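Local coordinates for FKBP-type peptidyl-prolyl cis-trans isomerase fkpA (Escherichia coli, PDB 1Q6H), which catalyses the cis-trans isomerisation of peptidyl-proline bonds in the periplasm and also acts as a chaperone in protein folding, at the interface of chains A and B. Residues are numbered along the deposited sequence; one frame, centred on the assembly and turned at random. Chains: chain A/B, FKBP-type peptidyl-prolyl cis-trans isomerase fkpA.

The interface of chains A and B. Residues chain A 48-49, 80, 83; chain B 19-20, 23.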
ATOM      1  N   LYS A  48       1.733  12.361  19.452  1.00 12.30           N
ATOM      2  CA  LYS A  48       1.328  11.409  20.460  1.00 13.13           C
ATOM      3  C   LYS A  48      -0.187  11.463  20.545  1.00 13.55           C
ATOM      4  O   LYS A  48      -0.748  12.276  21.276  1.00 12.59           O
ATOM      5  CB  LYS A  48       1.990  11.742  21.813  1.00 14.52           C
ATOM      6  CG  LYS A  48       3.495  11.446  21.870  1.00 16.27           C
ATOM      7  CD  LYS A  48       4.136  11.801  23.236  1.00 18.14           C
ATOM      8  CE  LYS A  48       5.364  10.963  23.477  1.00 19.89           C
ATOM      9  NZ  LYS A  48       6.198  11.419  24.614  1.00 21.56           N
ATOM     10  N   LEU A  49      -0.832  10.633  19.733  1.00 12.72           N
ATOM     11  CA  LEU A  49      -2.285  10.546  19.706  1.00 13.89           C
ATOM     12  C   LEU A  49      -2.817  10.025  21.031  1.00 14.03           C
ATOM     13  O   LEU A  49      -2.125   9.346  21.761  1.00 13.48           O
ATOM     14  CB  LEU A  49      -2.729   9.604  18.582  1.00 13.93           C
ATOM     15  CG  LEU A  49      -2.455  10.056  17.155  1.00 14.81           C
ATOM     16  CD1 LEU A  49      -3.066   9.078  16.170  1.00 15.66           C
ATOM     17  CD2 LEU A  49      -3.017  11.434  16.889  1.00 16.46           C
ATOM     18  N   PHE A  80      -4.753  14.541   8.935  1.00 13.11           N
ATOM     19  CA  PHE A  80      -3.743  13.896   9.758  1.00 12.63           C
ATOM     20  C   PHE A  80      -2.535  13.469   8.931  1.00 13.74           C
ATOM     21  O   PHE A  80      -1.400  13.647   9.371  1.00 13.08           O
ATOM     22  CB  PHE A  80      -4.310  12.695  10.537  1.00 12.73           C
ATOM     23  CG  PHE A  80      -3.349  12.118  11.524  1.00 13.03           C
ATOM     24  CD1 PHE A  80      -2.946  12.861  12.628  1.00 12.08           C
ATOM     25  CD2 PHE A  80      -2.811  10.851  11.336  1.00 11.93           C
ATOM     26  CE1 PHE A  80      -2.043  12.361  13.519  1.00 13.04           C
ATOM     27  CE2 PHE A  80      -1.898  10.341  12.228  1.00 13.64           C
ATOM     28  CZ  PHE A  80      -1.506  11.093  13.329  1.00 13.32           C
ATOM     29  N   ARG A  83      -0.356  16.381   8.489  1.00 13.81           N
ATOM     30  CA  ARG A  83       0.325  16.727   9.729  1.00 13.74           C
ATOM     31  C   ARG A  83       1.544  15.842   9.890  1.00 14.20           C
ATOM     32  O   ARG A  83       2.669  16.304  10.232  1.00 11.88           O
ATOM     33  CB  ARG A  83      -0.595  16.514  10.914  1.00 14.03           C
ATOM     34  CG  ARG A  83       0.046  16.708  12.255  1.00 13.61           C
ATOM     35  CD  ARG A  83      -0.925  16.512  13.399  1.00 11.77           C
ATOM     36  NE  ARG A  83      -0.261  16.595  14.679  1.00  9.74           N
ATOM     37  CZ  ARG A  83      -0.779  16.189  15.828  1.00  9.31           C
ATOM     38  NH1 ARG A  83      -1.983  15.647  15.871  1.00  8.59           N
ATOM     39  NH2 ARG A  83      -0.078  16.301  16.942  1.00  7.82           N
TER
ATOM     40  N   ASP B  19      -6.646  17.831  18.003  1.00 15.38           N
ATOM     41  CA  ASP B  19      -6.366  16.847  16.960  1.00 16.03           C
ATOM     42  C   ASP B  19      -5.843  15.530  17.512  1.00 15.14           C
ATOM     43  O   ASP B  19      -6.154  14.461  16.980  1.00 13.62           O
ATOM     44  CB  ASP B  19      -5.408  17.383  15.908  1.00 17.74           C
ATOM     45  CG  ASP B  19      -5.424  16.544  14.645  1.00 19.81           C
ATOM     46  OD1 ASP B  19      -6.538  16.125  14.255  1.00 20.84           O
ATOM     47  OD2 ASP B  19      -4.389  16.224  14.003  1.00 21.62           O
ATOM     48  N   ASP B  20      -5.079  15.575  18.597  1.00 14.17           N
ATOM     49  CA  ASP B  20      -4.582  14.330  19.154  1.00 14.38           C
ATOM     50  C   ASP B  20      -5.748  13.468  19.588  1.00 13.26           C
ATOM     51  O   ASP B  20      -5.624  12.256  19.667  1.00 15.04           O
ATOM     52  CB  ASP B  20      -3.657  14.567  20.323  1.00 15.59           C
ATOM     53  CG  ASP B  20      -2.323  15.097  19.895  1.00 16.34           C
ATOM     54  OD1 ASP B  20      -2.002  15.041  18.676  1.00 16.88           O
ATOM     55  OD2 ASP B  20      -1.537  15.581  20.721  1.00 19.63           O
ATOM     56  N   SER B  23      -8.043  12.875  15.673  1.00  7.76           N
ATOM     57  CA  SER B  23      -7.324  12.042  14.740  1.00  8.46           C
ATOM     58  C   SER B  23      -7.188  10.652  15.272  1.00  8.38           C
ATOM     59  O   SER B  23      -7.320   9.687  14.514  1.00  8.45           O
ATOM     60  CB  SER B  23      -5.960  12.635  14.409  1.00  9.77           C
ATOM     61  OG  SER B  23      -6.142  13.803  13.648  1.00 11.72           O
TER
HETATM   62  O   HOH W   1       1.221  15.213  20.081  1.00 25.22           O
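A:Arg83 reaches across the chain boundary to two neighbouring aspartates, B:Asp19 and B:Asp20. Its guanidinium grips B:Asp20 end-on, with both terminal nitrogens bonded to one carboxylate oxygen. NH1 of A:Arg83 lies 2.9 Å from OD1 of B:Asp20, and NH2 also bonds to this oxygen, on its syn lone pair. The two flat groups are nearly coplanar, 17° apart. NH1 of A:Arg83 forms a second salt bridge, 3.1 Å to OD2 of B:Asp19. That oxygen is met from above the carboxylate plane, and it also lies somewhat off the guanidinium plane, unlike OD1 of B:Asp20. The extended arginine chain, with CG anti to the backbone N (chi1 174°), carries the guanidinium out to both acids. With an alanine in place of A:Arg83, the two adjacent carboxylates would probably lose the cation that pairs them across the boundary. The other oxygen of B:Asp20, OD2, is linked through a water to the backbone N of A:Lys48; the water lies 2.9 Å from OD2. Beside the charged cluster, CB of B:Ser23 packs 3.5 Å from CD1 of the A:Phe80 ring. CD2 of A:Leu49 rests more loosely, 4.0 Å from CA of B:Asp20. The acids start helix 19-43 of chain B, whose N-terminal end may favour their negative charge. This charged patch likely holds that helix against A:Phe80 and A:Arg83 on long helix 70-112. Its twin recurs across the two-fold assembly, probably the working dimer.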